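Local coordinates for Wnt inhibitor of Dorsal protein (Drosophila melanogaster, PDB 4KRR) that probably acts as a secreted Wnt ligand of frizzled receptors, and is represented here by its N-terminal domain and linker, at residues K14-A19 with A64-T69; A59-A64 with A160-L165; T69-C74 with C93-T98; S129-C134 with V154-E159. One frame throughout, in Å; residues are numbered along the deposited sequence.

How the contacts relate
Contacts 1, 2 and 3 all use helix 53-75, met in turn along its length by helix 158-170, helix 8-26 and the lead-in to helix 97-107. Contact 2 is the buried one and apolar, mostly methyl against methyl. Contact 1 is partly buried and closer, with small residues bringing two backbones together. Contact 3 is also partly buried. It mixes methyl and ring packing with a water between backbones, beside a sodium ion and two disulfides. Contact 4 is the most exposed and differs in kind, since backbone hydrogen bonds join two strands. It borders contact 3 through His-95 and Leu-155, and contact 2 through Lys-156, which forms a salt bridge to Asp-164.

Contact 1 (K14-A19 with A64-T69); sequences KGLKQA and AAIVHT
Ala-65 O is gripped by two donors of Thr-69, and both of these residues press against Gly-15 of the other helix. Thr-69 N makes the regular helical bond at 3.0 Å. Thr-69 OG1 adds a second, donating to Ala-65 O at 2.7 Å from the opposite face of the carbonyl plane. A chi1 of -61° sets OG1 beside the backbone N, where it can fold back on its own helix. The hydroxyl is thus occupied within its helix, and it meets Gly-15 CA at 3.8 Å only by packing. The methyl Thr-69 CG2 lies 3.9 Å from Lys-14 CE. The Lys-14 chain bends at chi3, and its NZ forms a salt bridge with Asp-73. Gly-15 has no side chain, and its CA comes within 4.3 Å of Ile-66 CA. The axes of segments 14-19 and 64-69 approach to 7.7 Å, with 126° between their directions. Ala-65 CB packs beside Gly-15, 3.2 Å from Gly-15 O and 3.7 Å from Ala-19 CB. Small residues therefore make this a tight helix pair in the Wnt N-terminal domain. Phe-158 of helix 158-170 touches Gln-18 and Ala-65, while Tyr-104 of helix 97-107 touches Ile-66.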
loop_
_atom_site.group_PDB
_atom_site.type_symbol
_atom_site.label_atom_id
_atom_site.label_comp_id
_atom_site.label_asym_id
_atom_site.label_seq_id
_atom_site.Cartn_x
_atom_site.Cartn_y
_atom_site.Cartn_z
ATOM N N LYS A 14 6.334 -3.419 -10.864
ATOM C CA LYS A 14 7.101 -3.860 -9.703
ATOM C C LYS A 14 6.220 -3.904 -8.462
ATOM O O LYS A 14 6.334 -4.816 -7.641
ATOM C CB LYS A 14 8.305 -2.943 -9.453
ATOM C CG LYS A 14 9.404 -3.027 -10.511
ATOM C CD LYS A 14 10.648 -2.240 -10.097
ATOM C CE LYS A 14 10.363 -0.752 -9.951
ATOM N NZ LYS A 14 11.533 0.013 -9.417
ATOM N N GLY A 15 5.338 -2.918 -8.330
ATOM C CA GLY A 15 4.413 -2.878 -7.212
ATOM C C GLY A 15 3.494 -4.085 -7.156
ATOM O O GLY A 15 3.374 -4.731 -6.116
ATOM N N LEU A 16 2.848 -4.394 -8.277
ATOM C CA LEU A 16 1.913 -5.515 -8.337
ATOM C C LEU A 16 2.597 -6.865 -8.117
ATOM O O LEU A 16 2.000 -7.785 -7.558
ATOM C CB LEU A 16 1.146 -5.515 -9.661
ATOM C CG LEU A 16 0.225 -4.315 -9.888
ATOM C CD1 LEU A 16 -0.574 -4.479 -11.171
ATOM C CD2 LEU A 16 -0.695 -4.112 -8.695
ATOM N N LYS A 17 3.843 -6.985 -8.561
ATOM C CA LYS A 17 4.602 -8.211 -8.332
ATOM C C LYS A 17 4.849 -8.399 -6.838
ATOM O O LYS A 17 4.662 -9.491 -6.301
ATOM C CB LYS A 17 5.929 -8.188 -9.093
ATOM C CG LYS A 17 6.770 -9.445 -8.906
ATOM C CD LYS A 17 8.077 -9.356 -9.678
ATOM C CE LYS A 17 8.944 -10.585 -9.446
ATOM N NZ LYS A 17 10.217 -10.523 -10.217
ATOM N N GLN A 18 5.260 -7.322 -6.175
ATOM C CA GLN A 18 5.488 -7.346 -4.736
ATOM C C GLN A 18 4.180 -7.606 -3.995
ATOM O O GLN A 18 4.139 -8.384 -3.039
ATOM C CB GLN A 18 6.105 -6.023 -4.274
ATOM C CG GLN A 18 6.236 -5.879 -2.764
ATOM C CD GLN A 18 7.187 -6.894 -2.154
ATOM O OE1 GLN A 18 6.763 -7.926 -1.629
ATOM N NE2 GLN A 18 8.482 -6.605 -2.215
ATOM N N ALA A 19 3.115 -6.956 -4.455
ATOM C CA ALA A 19 1.801 -7.094 -3.839
ATOM C C ALA A 19 1.289 -8.525 -3.947
ATOM O O ALA A 19 0.729 -9.065 -2.991
ATOM C CB ALA A 19 0.813 -6.124 -4.473
ATOM N N ALA A 64 -0.690 -0.053 -1.706
ATOM C CA ALA A 64 0.391 0.072 -0.735
ATOM C C ALA A 64 1.743 -0.288 -1.343
ATOM O O ALA A 64 2.748 0.369 -1.074
ATOM C CB ALA A 64 0.109 -0.789 0.490
ATOM N N ALA A 65 1.759 -1.331 -2.166
ATOM C CA ALA A 65 2.997 -1.796 -2.782
ATOM C C ALA A 65 3.498 -0.818 -3.835
ATOM O O ALA A 65 4.702 -0.636 -4.003
ATOM C CB ALA A 65 2.802 -3.174 -3.388
ATOM N N ILE A 66 2.566 -0.192 -4.545
ATOM C CA ILE A 66 2.915 0.784 -5.567
ATOM C C ILE A 66 3.495 2.044 -4.930
ATOM O O ILE A 66 4.502 2.579 -5.398
ATOM C CB ILE A 66 1.693 1.136 -6.446
ATOM C CG1 ILE A 66 1.279 -0.079 -7.280
ATOM C CG2 ILE A 66 2.003 2.313 -7.360
ATOM C CD1 ILE A 66 0.055 0.155 -8.139
ATOM N N VAL A 67 2.860 2.506 -3.856
ATOM C CA VAL A 67 3.322 3.692 -3.138
ATOM C C VAL A 67 4.654 3.429 -2.433
ATOM O O VAL A 67 5.544 4.282 -2.424
ATOM C CB VAL A 67 2.264 4.191 -2.127
ATOM C CG1 VAL A 67 2.812 5.341 -1.293
ATOM C CG2 VAL A 67 0.992 4.620 -2.857
ATOM N N HIS A 68 4.788 2.239 -1.852
ATOM C CA HIS A 68 6.032 1.831 -1.209
ATOM C C HIS A 68 7.168 1.812 -2.228
ATOM O O HIS A 68 8.281 2.255 -1.942
ATOM C CB HIS A 68 5.872 0.447 -0.572
ATOM C CG HIS A 68 7.033 0.026 0.276
ATOM N ND1 HIS A 68 8.197 -0.489 -0.254
ATOM C CD2 HIS A 68 7.200 0.026 1.621
ATOM C CE1 HIS A 68 9.034 -0.780 0.726
ATOM N NE2 HIS A 68 8.454 -0.479 1.873
ATOM N N THR A 69 6.874 1.301 -3.419
ATOM C CA THR A 69 7.859 1.241 -4.491
ATOM C C THR A 69 8.237 2.646 -4.949
ATOM O O THR A 69 9.416 2.956 -5.124
ATOM C CB THR A 69 7.333 0.434 -5.696
ATOM O OG1 THR A 69 7.044 -0.908 -5.284
ATOM C CG2 THR A 69 8.364 0.402 -6.816
#

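Contact 2 (A59-A64 with A160-L165)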
loop_
_atom_site.group_PDB
_atom_site.type_symbol
_atom_site.label_atom_id
_atom_site.label_comp_id
_atom_site.label_asym_id
_atom_site.label_seq_id
_atom_site.Cartn_x
_atom_site.Cartn_y
_atom_site.Cartn_z
ATOM N N ALA A 59 -6.979 -4.451 -3.520
ATOM C CA ALA A 59 -6.783 -3.053 -3.881
ATOM C C ALA A 59 -5.869 -2.352 -2.877
ATOM O O ALA A 59 -5.024 -1.539 -3.259
ATOM C CB ALA A 59 -8.125 -2.334 -3.975
ATOM N N ALA A 60 -6.047 -2.670 -1.598
ATOM C CA ALA A 60 -5.237 -2.082 -0.532
ATOM C C ALA A 60 -3.771 -2.494 -0.628
ATOM O O ALA A 60 -2.880 -1.643 -0.592
ATOM C CB ALA A 60 -5.800 -2.453 0.835
ATOM N N ILE A 61 -3.521 -3.796 -0.748
ATOM C CA ILE A 61 -2.149 -4.295 -0.810
ATOM C C ILE A 61 -1.458 -3.850 -2.101
ATOM O O ILE A 61 -0.245 -3.639 -2.124
ATOM C CB ILE A 61 -2.071 -5.842 -0.640
ATOM C CG1 ILE A 61 -0.629 -6.296 -0.394
ATOM C CG2 ILE A 61 -2.661 -6.565 -1.843
ATOM C CD1 ILE A 61 -0.134 -6.062 1.025
ATOM N N SER A 62 -2.236 -3.682 -3.167
ATOM C CA SER A 62 -1.687 -3.251 -4.448
ATOM C C SER A 62 -1.309 -1.774 -4.413
ATOM O O SER A 62 -0.218 -1.398 -4.840
ATOM C CB SER A 62 -2.676 -3.528 -5.584
ATOM O OG SER A 62 -2.983 -4.909 -5.654
ATOM N N MET A 63 -2.216 -0.944 -3.904
ATOM C CA MET A 63 -1.936 0.474 -3.716
ATOM C C MET A 63 -0.730 0.687 -2.809
ATOM O O MET A 63 0.140 1.504 -3.104
ATOM C CB MET A 63 -3.144 1.185 -3.109
ATOM C CG MET A 63 -2.839 2.605 -2.664
ATOM S SD MET A 63 -4.256 3.440 -1.943
ATOM C CE MET A 63 -3.498 4.971 -1.404
ATOM N N ALA A 64 -0.690 -0.053 -1.706
ATOM C CA ALA A 64 0.391 0.072 -0.735
ATOM C C ALA A 64 1.743 -0.288 -1.343
ATOM O O ALA A 64 2.748 0.369 -1.074
ATOM C CB ALA A 64 0.109 -0.789 0.490
ATOM N N ALA A 160 6.070 -6.168 6.620
ATOM C CA ALA A 160 5.481 -5.678 7.866
ATOM C C ALA A 160 4.219 -4.866 7.596
ATOM O O ALA A 160 3.224 -4.985 8.313
ATOM C CB ALA A 160 6.495 -4.854 8.648
ATOM N N ILE A 161 4.268 -4.036 6.558
ATOM C CA ILE A 161 3.098 -3.285 6.112
ATOM C C ILE A 161 2.000 -4.245 5.649
ATOM O O ILE A 161 0.817 -4.029 5.917
ATOM C CB ILE A 161 3.471 -2.303 4.976
ATOM C CG1 ILE A 161 4.497 -1.282 5.480
ATOM C CG2 ILE A 161 2.231 -1.603 4.424
ATOM C CD1 ILE A 161 5.057 -0.372 4.402
ATOM N N ALA A 162 2.409 -5.317 4.971
ATOM C CA ALA A 162 1.480 -6.338 4.493
ATOM C C ALA A 162 0.746 -7.022 5.644
ATOM O O ALA A 162 -0.438 -7.344 5.533
ATOM C CB ALA A 162 2.218 -7.369 3.648
ATOM N N GLN A 163 1.452 -7.243 6.749
ATOM C CA GLN A 163 0.840 -7.843 7.931
ATOM C C GLN A 163 -0.196 -6.904 8.544
ATOM O O GLN A 163 -1.249 -7.348 9.005
ATOM C CB GLN A 163 1.901 -8.223 8.968
ATOM C CG GLN A 163 1.327 -8.800 10.257
ATOM C CD GLN A 163 0.359 -9.947 10.009
ATOM O OE1 GLN A 163 0.649 -10.867 9.243
ATOM N NE2 GLN A 163 -0.803 -9.891 10.652
ATOM N N ASP A 164 0.104 -5.609 8.543
ATOM C CA ASP A 164 -0.840 -4.608 9.034
ATOM C C ASP A 164 -2.117 -4.619 8.203
ATOM O O ASP A 164 -3.220 -4.544 8.742
ATOM C CB ASP A 164 -0.216 -3.210 9.012
ATOM C CG ASP A 164 0.914 -3.055 10.013
ATOM O OD1 ASP A 164 0.898 -3.762 11.042
ATOM O OD2 ASP A 164 1.815 -2.225 9.772
ATOM N N LEU A 165 -1.961 -4.715 6.887
ATOM C CA LEU A 165 -3.113 -4.733 5.991
ATOM C C LEU A 165 -3.924 -6.016 6.157
ATOM O O LEU A 165 -5.151 -5.999 6.051
ATOM C CB LEU A 165 -2.675 -4.551 4.538
ATOM C CG LEU A 165 -2.238 -3.137 4.149
ATOM C CD1 LEU A 165 -1.684 -3.120 2.735
ATOM C CD2 LEU A 165 -3.401 -2.163 4.278
#
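No flat side chain of either segment takes part where Ile-61 and Ala-64 meet Leu-165. Leu-165 CD1 lies 3.8 Å from a carbonyl oxygen, Ala-60 O. The rest is methyl against methyl. Leu-165 CD1 makes two of these contacts. It touches Ala-64 CB at 3.7 Å and Ile-61 CD1 at the same distance of 3.7 Å. Its other branch, Leu-165 CD2, reaches Ala-60 CB at 4.2 Å. The leucine therefore sits over three residues of one helical face. Ile-61 comes in beside it. Its CG1 is anti to the backbone N (chi1 -167°), and CD1 at the end of this branch also meets Ala-162 CB at 3.8 Å. The two larger side chains cross obliquely. No hydrogen bond joins the segments, and all five touching residues are buried. The axes of the two short segments stay 10.3 Å apart and run nearly antiparallel, at 155°. The ring of Phe-158 is a flat neighbour that touches Ile-61 and Ala-64. Val-122 and Leu-125 of helix 113-127 close on Ala-60 and Leu-165. Such near-antiparallel packing through alanine, isoleucine and leucine methyls forms part of the buried core of the helical Wnt N-terminal domain.

Contact 3 (T69-C74 with C93-T98). With NA (sodium ion), chain F.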
loop_
_atom_site.group_PDB
_atom_site.type_symbol
_atom_site.label_atom_id
_atom_site.label_comp_id
_atom_site.label_asym_id
_atom_site.label_seq_id
_atom_site.Cartn_x
_atom_site.Cartn_y
_atom_site.Cartn_z
ATOM N N THR A 69 6.874 1.301 -3.419
ATOM C CA THR A 69 7.859 1.241 -4.491
ATOM C C THR A 69 8.237 2.646 -4.949
ATOM O O THR A 69 9.416 2.956 -5.124
ATOM C CB THR A 69 7.333 0.434 -5.696
ATOM O OG1 THR A 69 7.044 -0.908 -5.284
ATOM C CG2 THR A 69 8.364 0.402 -6.816
ATOM N N LEU A 70 7.226 3.493 -5.128
ATOM C CA LEU A 70 7.432 4.863 -5.587
ATOM C C LEU A 70 8.201 5.693 -4.564
ATOM O O LEU A 70 9.098 6.457 -4.919
ATOM C CB LEU A 70 6.091 5.530 -5.909
ATOM C CG LEU A 70 6.150 6.995 -6.341
ATOM C CD1 LEU A 70 7.016 7.157 -7.582
ATOM C CD2 LEU A 70 4.750 7.548 -6.582
ATOM N N THR A 71 7.843 5.539 -3.294
ATOM C CA THR A 71 8.524 6.242 -2.214
ATOM C C THR A 71 9.995 5.839 -2.140
ATOM O O THR A 71 10.883 6.691 -2.039
ATOM C CB THR A 71 7.869 5.943 -0.854
ATOM O OG1 THR A 71 6.477 6.274 -0.909
ATOM C CG2 THR A 71 8.538 6.744 0.255
ATOM N N LYS A 72 10.243 4.535 -2.199
ATOM C CA LYS A 72 11.596 4.001 -2.076
ATOM C C LYS A 72 12.468 4.392 -3.262
ATOM O O LYS A 72 13.604 4.834 -3.088
ATOM C CB LYS A 72 11.556 2.478 -1.926
ATOM C CG LYS A 72 12.901 1.842 -1.621
ATOM C CD LYS A 72 12.758 0.353 -1.350
ATOM C CE LYS A 72 14.085 -0.266 -0.940
ATOM N NZ LYS A 72 13.963 -1.724 -0.661
ATOM N N ASP A 73 11.932 4.234 -4.468
ATOM C CA ASP A 73 12.679 4.547 -5.683
ATOM C C ASP A 73 13.000 6.034 -5.801
ATOM O O ASP A 73 14.052 6.405 -6.325
ATOM C CB ASP A 73 11.925 4.059 -6.920
ATOM C CG ASP A 73 11.958 2.551 -7.062
ATOM O OD1 ASP A 73 12.153 1.861 -6.038
ATOM O OD2 ASP A 73 11.790 2.056 -8.195
ATOM N N CYS A 74 12.098 6.880 -5.315
ATOM C CA CYS A 74 12.334 8.320 -5.304
ATOM C C CYS A 74 13.512 8.660 -4.403
ATOM O O CYS A 74 14.384 9.444 -4.774
ATOM C CB CYS A 74 11.088 9.076 -4.834
ATOM S SG CYS A 74 9.821 9.307 -6.106
ATOM N N CYS A 93 18.996 9.752 1.753
ATOM C CA CYS A 93 17.758 10.466 1.448
ATOM C C CYS A 93 16.556 9.872 2.177
ATOM O O CYS A 93 16.238 8.694 2.014
ATOM C CB CYS A 93 17.503 10.469 -0.061
ATOM S SG CYS A 93 16.056 11.421 -0.565
ATOM N N ALA A 94 15.885 10.698 2.975
ATOM C CA ALA A 94 14.737 10.248 3.753
ATOM C C ALA A 94 13.525 9.978 2.869
ATOM O O ALA A 94 13.264 10.708 1.912
ATOM C CB ALA A 94 14.391 11.268 4.827
ATOM N N HIS A 95 12.786 8.925 3.197
ATOM C CA HIS A 95 11.593 8.577 2.441
ATOM C C HIS A 95 10.501 9.618 2.641
ATOM O O HIS A 95 10.367 10.192 3.723
ATOM C CB HIS A 95 11.089 7.187 2.830
ATOM C CG HIS A 95 11.934 6.071 2.302
ATOM N ND1 HIS A 95 11.452 4.791 2.126
ATOM C CD2 HIS A 95 13.230 6.041 1.911
ATOM C CE1 HIS A 95 12.414 4.023 1.647
ATOM N NE2 HIS A 95 13.504 4.757 1.508
ATOM N N GLU A 96 9.731 9.862 1.585
ATOM C CA GLU A 96 8.642 10.830 1.621
ATOM C C GLU A 96 7.355 10.198 1.096
ATOM O O GLU A 96 6.952 10.456 -0.040
ATOM C CB GLU A 96 9.003 12.064 0.788
ATOM C CG GLU A 96 10.217 12.826 1.304
ATOM C CD GLU A 96 10.696 13.898 0.341
ATOM O OE1 GLU A 96 11.128 13.549 -0.778
ATOM O OE2 GLU A 96 10.643 15.091 0.707
ATOM N N PRO A 97 6.706 9.366 1.927
ATOM C CA PRO A 97 5.498 8.641 1.517
ATOM C C PRO A 97 4.333 9.567 1.178
ATOM O O PRO A 97 3.530 9.241 0.306
ATOM C CB PRO A 97 5.164 7.787 2.748
ATOM C CG PRO A 97 5.829 8.475 3.890
ATOM C CD PRO A 97 7.074 9.083 3.326
ATOM N N THR A 98 4.247 10.708 1.852
ATOM C CA THR A 98 3.176 11.662 1.590
ATOM C C THR A 98 3.272 12.233 0.174
ATOM O O THR A 98 2.259 12.377 -0.514
ATOM C CB THR A 98 3.169 12.800 2.627
ATOM O OG1 THR A 98 2.935 12.250 3.930
ATOM C CG2 THR A 98 2.078 13.813 2.309
HETATM NA NA NA F . 14.609 9.763 -7.431
HETATM O O HOH W 1 10.583 9.026 -1.142
#
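The contact belongs to the disulfide-bonded end of the helical Wnt N-terminal domain, where Thr-71 and Lys-72 of helix 53-75 meet His-95 and Glu-96 of the loop leading into helix 97-107, and Pro-97 just after it. Thr-71 faces the loop with both branches. A chi1 of -56° sets OG1 beside the backbone N; the methyl CG2 lies anti to that N. CG2 packs on the loop backbone, 3.6 Å from Glu-96 N, and also touches His-95 CB at 3.7 Å. OG1 rests 3.5 Å from Pro-97 CA without bonding across the contact, since its hydrogen bond is to Val-67 O in its own helix. Glu-96 holds the N-cap position, and Pro-97 is the first residue of the helix that follows.

His-95 lies alongside Lys-72, the two side chains pointing the same way. Lys-72 CA makes a CH-pi contact 4.2 Å from the centroid of the His-95 ring, off-centre and 29° from the normal. Lys-72 NZ and His-95 NE2 remain well apart, so the pairing here is by carbon atoms. One water lies between the backbones and accepts from Glu-96 N at 3.0 Å. Its approach to Thr-71 O is unusually short, so that bond is less certain.

Each segment carries a disulfide: Cys-74 to Cys-82 at the end of the long helix, and Cys-93 to Cys-84 in the loop. Ile-79 and Cys-82 also contribute to the sodium site, and Cys-74 O binds the ion at 2.7 Å.

Contact 4 (S129-C134 with V154-E159)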
loop_
_atom_site.group_PDB
_atom_site.type_symbol
_atom_site.label_atom_id
_atom_site.label_comp_id
_atom_site.label_asym_id
_atom_site.label_seq_id
_atom_site.Cartn_x
_atom_site.Cartn_y
_atom_site.Cartn_z
ATOM N N SER A 129 3.980 4.244 8.867
ATOM C CA SER A 129 4.797 3.051 8.661
ATOM C C SER A 129 6.266 3.412 8.471
ATOM O O SER A 129 7.022 2.679 7.830
ATOM C CB SER A 129 4.297 2.255 7.452
ATOM O OG SER A 129 3.026 1.683 7.703
ATOM N N LEU A 130 6.669 4.548 9.028
ATOM C CA LEU A 130 8.050 4.995 8.915
ATOM C C LEU A 130 8.930 4.438 10.026
ATOM O O LEU A 130 8.568 4.474 11.201
ATOM C CB LEU A 130 8.129 6.523 8.914
ATOM C CG LEU A 130 7.751 7.237 7.616
ATOM C CD1 LEU A 130 7.884 8.738 7.793
ATOM C CD2 LEU A 130 8.618 6.753 6.462
ATOM N N GLU A 131 10.086 3.916 9.636
ATOM C CA GLU A 131 11.143 3.584 10.578
ATOM C C GLU A 131 12.350 4.438 10.226
ATOM O O GLU A 131 12.233 5.386 9.452
ATOM C CB GLU A 131 11.491 2.099 10.497
ATOM C CG GLU A 131 10.488 1.201 11.207
ATOM C CD GLU A 131 10.812 -0.275 11.067
ATOM O OE1 GLU A 131 11.788 -0.611 10.361
ATOM O OE2 GLU A 131 10.085 -1.098 11.667
ATOM N N GLN A 132 13.506 4.115 10.791
ATOM C CA GLN A 132 14.728 4.811 10.406
ATOM C C GLN A 132 15.875 3.846 10.138
ATOM O O GLN A 132 15.973 2.785 10.759
ATOM C CB GLN A 132 15.127 5.850 11.452
ATOM C CG GLN A 132 15.251 5.309 12.860
ATOM C CD GLN A 132 15.492 6.410 13.864
ATOM O OE1 GLN A 132 15.990 7.478 13.513
ATOM N NE2 GLN A 132 15.128 6.164 15.120
ATOM N N GLU A 133 16.734 4.227 9.199
ATOM C CA GLU A 133 17.886 3.418 8.833
ATOM C C GLU A 133 19.169 4.220 8.994
ATOM O O GLU A 133 19.243 5.382 8.596
ATOM C CB GLU A 133 17.748 2.925 7.392
ATOM C CG GLU A 133 18.866 2.013 6.915
ATOM C CD GLU A 133 18.588 1.445 5.539
ATOM O OE1 GLU A 133 17.492 1.714 5.001
ATOM O OE2 GLU A 133 19.460 0.731 5.001
ATOM N N CYS A 134 20.183 3.591 9.576
ATOM C CA CYS A 134 21.442 4.271 9.841
ATOM C C CYS A 134 22.595 3.644 9.063
ATOM O O CYS A 134 22.696 2.420 8.958
ATOM C CB CYS A 134 21.739 4.266 11.342
ATOM S SG CYS A 134 20.428 5.019 12.345
ATOM N N VAL A 154 12.910 5.945 6.778
ATOM C CA VAL A 154 12.571 5.060 5.669
ATOM C C VAL A 154 11.321 4.252 5.997
ATOM O O VAL A 154 11.004 4.033 7.166
ATOM C CB VAL A 154 13.720 4.083 5.334
ATOM C CG1 VAL A 154 14.930 4.836 4.801
ATOM C CG2 VAL A 154 14.089 3.254 6.554
ATOM N N LEU A 155 10.609 3.818 4.961
ATOM C CA LEU A 155 9.441 2.967 5.144
ATOM C C LEU A 155 9.866 1.585 5.624
ATOM O O LEU A 155 10.914 1.081 5.218
ATOM C CB LEU A 155 8.658 2.836 3.836
ATOM C CG LEU A 155 7.798 4.022 3.399
ATOM C CD1 LEU A 155 7.165 3.751 2.044
ATOM C CD2 LEU A 155 6.728 4.308 4.438
ATOM N N LYS A 156 9.048 0.978 6.483
ATOM C CA LYS A 156 9.283 -0.389 6.943
ATOM C C LYS A 156 9.385 -1.326 5.749
ATOM O O LYS A 156 8.903 -1.001 4.663
ATOM C CB LYS A 156 8.131 -0.866 7.833
ATOM C CG LYS A 156 7.925 -0.085 9.109
ATOM C CD LYS A 156 6.831 -0.716 9.958
ATOM C CE LYS A 156 5.513 -0.792 9.203
ATOM N NZ LYS A 156 4.422 -1.355 10.047
ATOM N N PRO A 157 10.019 -2.495 5.943
ATOM C CA PRO A 157 9.954 -3.534 4.911
ATOM C C PRO A 157 8.498 -3.851 4.588
ATOM O O PRO A 157 7.649 -3.816 5.482
ATOM C CB PRO A 157 10.643 -4.736 5.570
ATOM C CG PRO A 157 10.779 -4.382 7.030
ATOM C CD PRO A 157 10.867 -2.897 7.076
ATOM N N PHE A 158 8.207 -4.133 3.325
ATOM C CA PHE A 158 6.819 -4.250 2.896
ATOM C C PHE A 158 6.075 -5.405 3.564
ATOM O O PHE A 158 4.854 -5.355 3.717
ATOM C CB PHE A 158 6.713 -4.351 1.374
ATOM C CG PHE A 158 5.304 -4.290 0.878
ATOM C CD1 PHE A 158 4.600 -3.099 0.913
ATOM C CD2 PHE A 158 4.671 -5.425 0.402
ATOM C CE1 PHE A 158 3.293 -3.036 0.473
ATOM C CE2 PHE A 158 3.364 -5.368 -0.043
ATOM C CZ PHE A 158 2.676 -4.172 -0.007
ATOM N N GLU A 159 6.816 -6.432 3.970
ATOM C CA GLU A 159 6.225 -7.583 4.645
ATOM C C GLU A 159 5.522 -7.172 5.940
ATOM O O GLU A 159 4.503 -7.754 6.313
ATOM C CB GLU A 159 7.287 -8.650 4.937
ATOM C CG GLU A 159 8.138 -9.044 3.735
ATOM C CD GLU A 159 9.328 -8.121 3.524
ATOM O OE1 GLU A 159 10.294 -8.207 4.312
ATOM O OE2 GLU A 159 9.296 -7.309 2.575
#
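Glu-131 and Val-154 form a hydrogen-bonded pair in the two-stranded antiparallel sheet of strands 130-136 and 149-155. Glu-131 N donates to Val-154 O at 2.6 Å, nearly in line with the carbonyl. The return bond, Val-154 N to Glu-131 O, is 2.8 Å long, and its donor stands above the carbonyl plane. Beyond the strands, Lys-156 N bonds to Ser-129 O at 3.0 Å and carries the pairing into the turn before helix 158-170. Leu-130 and Leu-155 are the non-hydrogen-bonded pair between these bonds. Their side chains diverge at the base, yet the CD2 methyls of Leu-130 and Leu-155 meet at 3.7 Å. Val-154 CG2 packs on Glu-133 CB at 3.8 Å.

Glu-131 and Lys-156 cross at about a right angle. The carboxylate carbon Glu-131 CD lies 3.5 Å from Lys-156 CG, while its oxygens and Lys-156 NZ stay apart. The lysine chain bends at chi3 (-58°), which sets Lys-156 CE 3.7 Å from Ser-129 CB. The ammonium group forms its salt bridge with Asp-164 instead.

Farther out, the Cys-134 to Cys-151 disulfide ties the strands together. Pro-157 is the N-cap residue of helix 158-170. His-68 NE2 probably bonds to Lys-156 O, and Ser-129 OG bonds to Leu-125 O.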